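Putative beta-glucosidase (Bifidobacterium adolescentis, PDB 5WAB) hydrolyses beta-glucosidic linkages as a family 3 glycoside hydrolase, and probably also releases terminal alpha-L-arabinopyranosyl units from ginsenoside Rb2. Local coordinates at residues A566-T571 and V646-S651; P377-D382 and M406-P411; R174-I179 and N211-T216. One frame throughout, in Å; residues are numbered along the deposited sequence.

Interaction 1 of 3, residues A566-T571 and V646-S651; sequences AHVTAT and VEVGTS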
loop_
_atom_site.group_PDB
_atom_site.type_symbol
_atom_site.label_atom_id
_atom_site.label_comp_id
_atom_site.label_asym_id
_atom_site.label_seq_id
_atom_site.Cartn_x
_atom_site.Cartn_y
_atom_site.Cartn_z
ATOM N N ALA A 566 9.941 -16.397 19.131
ATOM C CA ALA A 566 9.311 -17.672 18.843
ATOM C C ALA A 566 9.485 -17.987 17.365
ATOM O O ALA A 566 9.886 -17.137 16.565
ATOM C CB ALA A 566 7.828 -17.659 19.228
ATOM N N HIS A 567 9.170 -19.228 17.005
ATOM C CA HIS A 567 9.313 -19.696 15.637
ATOM C C HIS A 567 8.110 -20.553 15.281
ATOM O O HIS A 567 7.702 -21.417 16.060
ATOM C CB HIS A 567 10.611 -20.492 15.457
ATOM C CG HIS A 567 10.825 -20.989 14.063
ATOM N ND1 HIS A 567 10.639 -22.308 13.709
ATOM C CD2 HIS A 567 11.189 -20.342 12.932
ATOM C CE1 HIS A 567 10.890 -22.455 12.421
ATOM N NE2 HIS A 567 11.224 -21.276 11.924
ATOM N N VAL A 568 7.571 -20.344 14.086
ATOM C CA VAL A 568 6.343 -20.999 13.654
ATOM C C VAL A 568 6.660 -21.968 12.531
ATOM O O VAL A 568 7.398 -21.637 11.599
ATOM C CB VAL A 568 5.292 -19.983 13.187
ATOM C CG1 VAL A 568 3.978 -20.696 12.928
ATOM C CG2 VAL A 568 5.118 -18.921 14.234
ATOM N N THR A 569 6.083 -23.157 12.608
ATOM C CA THR A 569 6.255 -24.152 11.565
ATOM C C THR A 569 4.884 -24.705 11.215
ATOM O O THR A 569 4.112 -25.031 12.120
ATOM C CB THR A 569 7.193 -25.238 12.086
ATOM O OG1 THR A 569 8.305 -24.582 12.710
ATOM C CG2 THR A 569 7.708 -26.175 10.944
ATOM N N ALA A 570 4.573 -24.794 9.919
ATOM C CA ALA A 570 3.274 -25.283 9.473
ATOM C C ALA A 570 3.380 -25.901 8.083
ATOM O O ALA A 570 4.276 -25.570 7.305
ATOM C CB ALA A 570 2.243 -24.156 9.466
ATOM N N THR A 571 2.423 -26.778 7.768
ATOM C CA THR A 571 2.311 -27.400 6.451
ATOM C C THR A 571 0.993 -26.995 5.805
ATOM O O THR A 571 -0.070 -27.114 6.424
ATOM C CB THR A 571 2.355 -28.928 6.531
ATOM O OG1 THR A 571 3.598 -29.359 7.095
ATOM C CG2 THR A 571 2.214 -29.525 5.125
ATOM N N VAL A 646 -0.260 -17.450 19.148
ATOM C CA VAL A 646 0.111 -17.393 17.741
ATOM C C VAL A 646 -0.991 -18.077 16.944
ATOM O O VAL A 646 -1.312 -19.245 17.195
ATOM C CB VAL A 646 1.473 -18.056 17.489
ATOM C CG1 VAL A 646 1.815 -17.999 16.017
ATOM C CG2 VAL A 646 2.547 -17.370 18.313
ATOM N N GLU A 647 -1.592 -17.344 16.010
ATOM C CA GLU A 647 -2.666 -17.850 15.171
ATOM C C GLU A 647 -2.153 -18.058 13.753
ATOM O O GLU A 647 -1.467 -17.195 13.198
ATOM C CB GLU A 647 -3.856 -16.888 15.160
ATOM C CG GLU A 647 -4.430 -16.608 16.542
ATOM C CD GLU A 647 -5.416 -15.455 16.546
ATOM O OE1 GLU A 647 -5.392 -14.647 15.592
ATOM O OE2 GLU A 647 -6.205 -15.347 17.512
ATOM N N VAL A 648 -2.506 -19.194 13.161
ATOM C CA VAL A 648 -2.122 -19.531 11.796
ATOM C C VAL A 648 -3.394 -19.782 11.003
ATOM O O VAL A 648 -4.269 -20.535 11.445
ATOM C CB VAL A 648 -1.192 -20.758 11.749
ATOM C CG1 VAL A 648 -0.766 -21.048 10.320
ATOM C CG2 VAL A 648 0.018 -20.540 12.641
ATOM N N GLY A 649 -3.506 -19.141 9.853
ATOM C CA GLY A 649 -4.697 -19.296 9.050
ATOM C C GLY A 649 -4.537 -18.698 7.673
ATOM O O GLY A 649 -3.425 -18.432 7.212
ATOM N N THR A 650 -5.676 -18.508 7.009
ATOM C CA THR A 650 -5.701 -17.952 5.663
ATOM C C THR A 650 -6.482 -16.647 5.605
ATOM O O THR A 650 -6.750 -16.139 4.509
ATOM C CB THR A 650 -6.280 -18.974 4.684
ATOM O OG1 THR A 650 -7.566 -19.396 5.141
ATOM C CG2 THR A 650 -5.365 -20.183 4.611
ATOM N N SER A 651 -6.819 -16.081 6.761
ATOM C CA SER A 651 -7.634 -14.884 6.901
ATOM C C SER A 651 -7.582 -14.456 8.360
ATOM O O SER A 651 -7.333 -15.275 9.248
ATOM C CB SER A 651 -9.076 -15.140 6.453
ATOM O OG SER A 651 -9.924 -14.046 6.734
#
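Val568 meets two valines of the opposing strand, one with each of its methyl groups. Its CG2 lies 3.9 Å from CG1 of Val646. Its CG1 lies 4.0 Å from CG2 of Val648. This split follows from the first torsion of Val568. CG1 stands anti to the backbone N (chi1 -172°) and lies beside the carbonyl carbon, while CG2 lies beside the backbone N. The two branches therefore reach in different directions along the strand. In both pairs the side chains slide past each other in opposite directions. Each touch is methyl against methyl. Ala570 continues the row more loosely, with its CB 4.4 Å from CG1 of Val648. Val648 thus offers one methyl to Val568 and the other to Ala570. No hydrogen bond crosses the contact, and all four residues are buried.

The backbones set this spacing. The axes of 566-571 and 646-648 come within 9.5 Å, with 22° between their N-to-C directions. Val568 and Ala570 point their CB atoms toward the other strand, as do Val646 and Val648. Backbone hydrogen bonds hold Val568 to Phe620 and Ala570 to Ile618. Val556 touches both Ala570 and Val648, and Val586 packs on Val646.

Strand 566-574 belongs to a three-stranded antiparallel sheet, and strand 642-648 to a four-stranded one. The two sheets face each other and their small apolar side chains interleave, as in the hydrophobic core of a beta sandwich, here that of the fibronectin type III-like domain.

Interaction 2 of 3, residues P377-D382 and M406-P411; sequences PGFTLD and MFLGLP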
loop_
_atom_site.group_PDB
_atom_site.type_symbol
_atom_site.label_atom_id
_atom_site.label_comp_id
_atom_site.label_asym_id
_atom_site.label_seq_id
_atom_site.Cartn_x
_atom_site.Cartn_y
_atom_site.Cartn_z
ATOM N N PRO A 377 -23.785 -2.201 -23.197
ATOM C CA PRO A 377 -23.191 -1.269 -22.221
ATOM C C PRO A 377 -23.957 -1.224 -20.912
ATOM O O PRO A 377 -23.344 -1.171 -19.840
ATOM C CB PRO A 377 -23.231 0.081 -22.955
ATOM C CG PRO A 377 -23.361 -0.269 -24.407
ATOM C CD PRO A 377 -24.164 -1.531 -24.451
ATOM N N GLY A 378 -25.282 -1.263 -20.971
ATOM C CA GLY A 378 -26.110 -1.226 -19.771
ATOM C C GLY A 378 -26.224 0.123 -19.115
ATOM O O GLY A 378 -27.329 0.568 -18.794
ATOM N N PHE A 379 -25.098 0.799 -18.912
ATOM C CA PHE A 379 -25.081 2.088 -18.239
ATOM C C PHE A 379 -23.918 2.902 -18.787
ATOM O O PHE A 379 -23.058 2.392 -19.509
ATOM C CB PHE A 379 -24.981 1.918 -16.718
ATOM C CG PHE A 379 -23.796 1.103 -16.275
ATOM C CD1 PHE A 379 -22.591 1.711 -15.961
ATOM C CD2 PHE A 379 -23.885 -0.276 -16.176
ATOM C CE1 PHE A 379 -21.502 0.961 -15.555
ATOM C CE2 PHE A 379 -22.798 -1.031 -15.772
ATOM C CZ PHE A 379 -21.608 -0.413 -15.461
ATOM N N THR A 380 -23.904 4.181 -18.441
ATOM C CA THR A 380 -22.824 5.071 -18.832
ATOM C C THR A 380 -21.917 5.364 -17.644
ATOM O O THR A 380 -22.313 5.244 -16.482
ATOM C CB THR A 380 -23.386 6.369 -19.412
ATOM O OG1 THR A 380 -24.319 6.941 -18.488
ATOM C CG2 THR A 380 -24.090 6.090 -20.727
ATOM N N LEU A 381 -20.670 5.733 -17.951
ATOM C CA LEU A 381 -19.675 6.018 -16.925
ATOM C C LEU A 381 -19.713 7.464 -16.453
ATOM O O LEU A 381 -18.683 8.008 -16.040
ATOM C CB LEU A 381 -18.279 5.652 -17.433
ATOM C CG LEU A 381 -18.094 4.176 -17.809
ATOM C CD1 LEU A 381 -16.652 3.877 -18.211
ATOM C CD2 LEU A 381 -18.546 3.262 -16.679
ATOM N N ASP A 382 -20.874 8.098 -16.501
ATOM C CA ASP A 382 -21.063 9.473 -16.076
ATOM C C ASP A 382 -22.096 9.528 -14.958
ATOM O O ASP A 382 -22.655 8.509 -14.542
ATOM C CB ASP A 382 -21.480 10.362 -17.252
ATOM C CG ASP A 382 -22.618 9.777 -18.061
ATOM O OD1 ASP A 382 -23.508 9.117 -17.480
ATOM O OD2 ASP A 382 -22.625 9.991 -19.292
ATOM N N MET A 406 -21.036 -9.171 -15.580
ATOM C CA MET A 406 -21.403 -7.771 -15.424
ATOM C C MET A 406 -20.271 -7.016 -14.751
ATOM O O MET A 406 -19.837 -7.384 -13.654
ATOM C CB MET A 406 -22.677 -7.620 -14.602
ATOM C CG MET A 406 -23.189 -6.201 -14.589
ATOM S SD MET A 406 -24.826 -6.129 -13.881
ATOM C CE MET A 406 -25.648 -7.320 -14.931
ATOM N N PHE A 407 -19.811 -5.949 -15.399
ATOM C CA PHE A 407 -18.667 -5.173 -14.928
ATOM C C PHE A 407 -19.171 -3.869 -14.321
ATOM O O PHE A 407 -19.677 -2.995 -15.033
ATOM C CB PHE A 407 -17.687 -4.925 -16.071
ATOM C CG PHE A 407 -16.928 -6.155 -16.485
ATOM C CD1 PHE A 407 -17.556 -7.168 -17.197
ATOM C CD2 PHE A 407 -15.593 -6.300 -16.168
ATOM C CE1 PHE A 407 -16.869 -8.300 -17.581
ATOM C CE2 PHE A 407 -14.894 -7.434 -16.552
ATOM C CZ PHE A 407 -15.534 -8.432 -17.257
ATOM N N LEU A 408 -19.040 -3.746 -13.007
ATOM C CA LEU A 408 -19.514 -2.595 -12.258
ATOM C C LEU A 408 -18.343 -1.924 -11.542
ATOM O O LEU A 408 -17.212 -2.422 -11.539
ATOM C CB LEU A 408 -20.586 -3.028 -11.261
ATOM C CG LEU A 408 -21.668 -3.914 -11.877
ATOM C CD1 LEU A 408 -22.616 -4.461 -10.810
ATOM C CD2 LEU A 408 -22.426 -3.145 -12.953
ATOM N N GLY A 409 -18.625 -0.798 -10.905
ATOM C CA GLY A 409 -17.601 -0.134 -10.138
ATOM C C GLY A 409 -17.720 1.372 -10.230
ATOM O O GLY A 409 -18.764 1.914 -10.592
ATOM N N LEU A 410 -16.616 2.039 -9.885
ATOM C CA LEU A 410 -16.583 3.486 -9.764
ATOM C C LEU A 410 -16.054 4.104 -11.045
ATOM O O LEU A 410 -14.961 3.726 -11.490
ATOM C CB LEU A 410 -15.697 3.888 -8.594
ATOM C CG LEU A 410 -16.039 3.288 -7.235
ATOM C CD1 LEU A 410 -15.007 3.729 -6.203
ATOM C CD2 LEU A 410 -17.436 3.694 -6.818
ATOM N N PRO A 411 -16.780 5.015 -11.685
ATOM C CA PRO A 411 -16.185 5.804 -12.765
ATOM C C PRO A 411 -15.171 6.780 -12.191
ATOM O O PRO A 411 -15.078 6.976 -10.979
ATOM C CB PRO A 411 -17.379 6.533 -13.389
ATOM C CG PRO A 411 -18.585 5.862 -12.834
ATOM C CD PRO A 411 -18.198 5.346 -11.492
#
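Phe379 makes an apolar contact with Leu408. Its CE2 is 3.5 Å from CD2 of Leu408, and the two side chains cross at about a right angle. The ring reaches the strand because CG sits between the backbone N and the carbonyl carbon (chi1 56°), a crowded position. The other apolar pair lies further along, where CB of Leu381 faces CB of Pro411 at 4.2 Å.

Two carbonyl oxygens also meet carbon atoms. Phe407 O lies at the edge of the Phe379 ring, in its plane, 3.3 Å from CZ. Leu381 O approaches CB of Pro411 at 3.3 Å. An alanine in place of Phe379 would probably leave Leu408 CD2 and the Phe407 carbonyl without their ring partner and open a gap between loop and strand.

No hydrogen bond joins the two segments. Within the loop, Thr380 OG1 donates to Asp382 OD1 at 2.5 Å, meeting it from above the carboxylate plane. Lys429 of helix 428-438 binds Thr380 OG1 and Asp382 O through its NZ.

Loop 377-382 leaves strand 373-376, at the margin of the mixed sheet of the C-terminal domain, and leads to helix 388-399. Strand 403-409 lies inside that sheet, between strands 334-337 and 444-449. Helix 428-438 touches both sides of the contact: its Gln430 packs on Phe379 and Leu408, and Gln430 OE1 accepts from Gly409 N.

Interaction 3 of 3, residues R174-I179 and N211-T216; sequences RALREI and NRWLLT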
loop_
_atom_site.group_PDB
_atom_site.type_symbol
_atom_site.label_atom_id
_atom_site.label_comp_id
_atom_site.label_asym_id
_atom_site.label_seq_id
_atom_site.Cartn_x
_atom_site.Cartn_y
_atom_site.Cartn_z
ATOM N N ARG A 174 1.888 6.326 20.563
ATOM C CA ARG A 174 1.657 4.910 20.280
ATOM C C ARG A 174 1.130 4.704 18.867
ATOM O O ARG A 174 1.618 3.837 18.133
ATOM C CB ARG A 174 0.682 4.307 21.291
ATOM C CG ARG A 174 1.327 3.763 22.539
ATOM C CD ARG A 174 0.375 2.828 23.270
ATOM N NE ARG A 174 0.111 1.587 22.542
ATOM C CZ ARG A 174 -0.946 0.804 22.759
ATOM N NH1 ARG A 174 -1.842 1.135 23.678
ATOM N NH2 ARG A 174 -1.116 -0.309 22.055
ATOM N N ALA A 175 0.124 5.485 18.470
ATOM C CA ALA A 175 -0.455 5.300 17.146
ATOM C C ALA A 175 0.554 5.629 16.054
ATOM O O ALA A 175 0.621 4.931 15.035
ATOM C CB ALA A 175 -1.725 6.142 17.003
ATOM N N LEU A 176 1.368 6.669 16.261
ATOM C CA LEU A 176 2.442 6.971 15.318
ATOM C C LEU A 176 3.436 5.817 15.238
ATOM O O LEU A 176 3.794 5.365 14.145
ATOM C CB LEU A 176 3.152 8.262 15.730
ATOM C CG LEU A 176 2.520 9.594 15.337
ATOM C CD1 LEU A 176 3.265 10.718 15.996
ATOM C CD2 LEU A 176 2.518 9.772 13.822
ATOM N N ARG A 177 3.879 5.315 16.394
ATOM C CA ARG A 177 4.912 4.285 16.418
ATOM C C ARG A 177 4.400 2.940 15.912
ATOM O O ARG A 177 5.153 2.189 15.284
ATOM C CB ARG A 177 5.463 4.136 17.835
ATOM C CG ARG A 177 6.192 5.354 18.357
ATOM C CD ARG A 177 7.518 5.511 17.668
ATOM N NE ARG A 177 8.315 6.572 18.271
ATOM C CZ ARG A 177 9.587 6.805 17.968
ATOM N NH1 ARG A 177 10.202 6.045 17.071
ATOM N NH2 ARG A 177 10.243 7.789 18.569
ATOM N N GLU A 178 3.138 2.602 16.182
ATOM C CA GLU A 178 2.642 1.271 15.850
ATOM C C GLU A 178 1.871 1.207 14.537
ATOM O O GLU A 178 1.816 0.135 13.923
ATOM C CB GLU A 178 1.750 0.724 16.972
ATOM C CG GLU A 178 2.445 0.543 18.313
ATOM C CD GLU A 178 1.612 -0.257 19.296
ATOM O OE1 GLU A 178 0.765 -1.055 18.844
ATOM O OE2 GLU A 178 1.787 -0.070 20.521
ATOM N N ILE A 179 1.256 2.308 14.093
ATOM C CA ILE A 179 0.402 2.305 12.903
ATOM C C ILE A 179 1.078 3.000 11.723
ATOM O O ILE A 179 1.272 2.399 10.665
ATOM C CB ILE A 179 -0.981 2.928 13.198
ATOM C CG1 ILE A 179 -1.660 2.234 14.387
ATOM C CG2 ILE A 179 -1.847 2.886 11.950
ATOM C CD1 ILE A 179 -1.919 0.754 14.197
ATOM N N ASN A 211 9.709 19.334 10.343
ATOM C CA ASN A 211 9.625 18.545 11.569
ATOM C C ASN A 211 10.978 17.873 11.794
ATOM O O ASN A 211 11.263 16.822 11.214
ATOM C CB ASN A 211 8.497 17.522 11.450
ATOM C CG ASN A 211 8.067 16.952 12.787
ATOM O OD1 ASN A 211 8.843 16.919 13.746
ATOM N ND2 ASN A 211 6.827 16.473 12.848
ATOM N N ARG A 212 11.811 18.479 12.640
ATOM C CA ARG A 212 13.135 17.914 12.882
ATOM C C ARG A 212 13.045 16.579 13.611
ATOM O O ARG A 212 13.832 15.662 13.342
ATOM C CB ARG A 212 13.996 18.894 13.680
ATOM C CG ARG A 212 15.387 18.370 13.965
ATOM C CD ARG A 212 16.287 19.459 14.503
ATOM N NE ARG A 212 17.589 18.929 14.884
ATOM C CZ ARG A 212 18.600 18.746 14.034
ATOM N NH1 ARG A 212 18.460 19.050 12.747
ATOM N NH2 ARG A 212 19.757 18.260 14.468
ATOM N N TRP A 213 12.100 16.453 14.543
ATOM C CA TRP A 213 11.897 15.173 15.208
ATOM C C TRP A 213 11.600 14.078 14.197
ATOM O O TRP A 213 12.159 12.978 14.273
ATOM C CB TRP A 213 10.768 15.284 16.232
ATOM C CG TRP A 213 10.398 13.974 16.844
ATOM C CD1 TRP A 213 11.067 13.317 17.834
ATOM C CD2 TRP A 213 9.265 13.160 16.517
ATOM N NE1 TRP A 213 10.424 12.144 18.142
ATOM C CE2 TRP A 213 9.311 12.028 17.350
ATOM C CE3 TRP A 213 8.216 13.282 15.602
ATOM C CZ2 TRP A 213 8.348 11.020 17.294
ATOM C CZ3 TRP A 213 7.262 12.282 15.549
ATOM C CH2 TRP A 213 7.336 11.166 16.386
ATOM N N LEU A 214 10.738 14.372 13.226
ATOM C CA LEU A 214 10.367 13.366 12.242
ATOM C C LEU A 214 11.532 13.061 11.308
ATOM O O LEU A 214 11.945 11.903 11.171
ATOM C CB LEU A 214 9.140 13.848 11.459
ATOM C CG LEU A 214 8.526 12.871 10.460
ATOM C CD1 LEU A 214 7.886 11.700 11.198
ATOM C CD2 LEU A 214 7.502 13.581 9.580
ATOM N N LEU A 215 12.097 14.098 10.678
ATOM C CA LEU A 215 13.080 13.914 9.616
ATOM C C LEU A 215 14.480 13.599 10.132
ATOM O O LEU A 215 15.305 13.093 9.362
ATOM C CB LEU A 215 13.138 15.162 8.736
ATOM C CG LEU A 215 11.855 15.633 8.043
ATOM C CD1 LEU A 215 12.151 16.809 7.106
ATOM C CD2 LEU A 215 11.203 14.487 7.284
ATOM N N THR A 216 14.779 13.889 11.400
ATOM C CA THR A 216 16.128 13.694 11.915
ATOM C C THR A 216 16.144 12.780 13.131
ATOM O O THR A 216 16.825 11.751 13.102
ATOM C CB THR A 216 16.772 15.047 12.253
ATOM O OG1 THR A 216 16.807 15.868 11.080
ATOM C CG2 THR A 216 18.207 14.849 12.758
#
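Two helices of the TIM-barrel-type N-terminal domain meet where Leu176 and Arg177 of helix 173-180 reach Trp213 in the first turn of helix 212-222. The six-membered part of the indole does the touching. Its CH2 lies 4.1 Å from CD1 of Leu176, and its CZ2 lies 4.0 Å from NH2 of Arg177. Both partners approach the ring obliquely. The guanidinium plane is almost perpendicular to the indole, at 88°.

Trp213 extends toward the other helix because its CG stands anti to the backbone N (chi1 173°). Arg177 starts out more to one side, and a bend at chi2 (-72°) brings its end near the indole. Its strongest polar partner is elsewhere: NH1 forms a salt bridge with Glu222, at the far end of helix 212-222, and the side chain also makes a cation-pi contact with Trp630 of strand 628-631.

Asn211 is the N-cap of the tryptophan's helix. Its OD1 accepts from Leu214 N at 3.2 Å, with the donor well above the carbonyl plane. On the other helix, Arg174 NE and NH2 both grip Glu178 OE2, from the same face of the carboxylate, in a side-on salt bridge.

Along the chain, helix 173-180 falls between barrel strands 149-155 and 195-198. Helix 212-222 falls between 195-198 and 228-230, and its Val218 touches both Arg177 and Trp213.

How the interactions relate
The three contacts sit in three parts of the chain: interaction 3 in the TIM-barrel-type N-terminal domain, interaction 2 in the C-terminal domain of the family, and interaction 1 in the fibronectin type III-like sandwich. None touches another. Interactions 1 and 3 are the closest, with nearest atoms about 15 Å apart and centres 31 Å apart. They are also linked indirectly, because helix 173-180 of interaction 3 packs on strand 628-631, within the range of the sandwich domain. Interactions 2 and 3 have centres 42 Å apart, on opposite sides of the chain's centre. In family 3 enzymes the active site generally lies between the first two domains; no residue of these contacts is identified as catalytic.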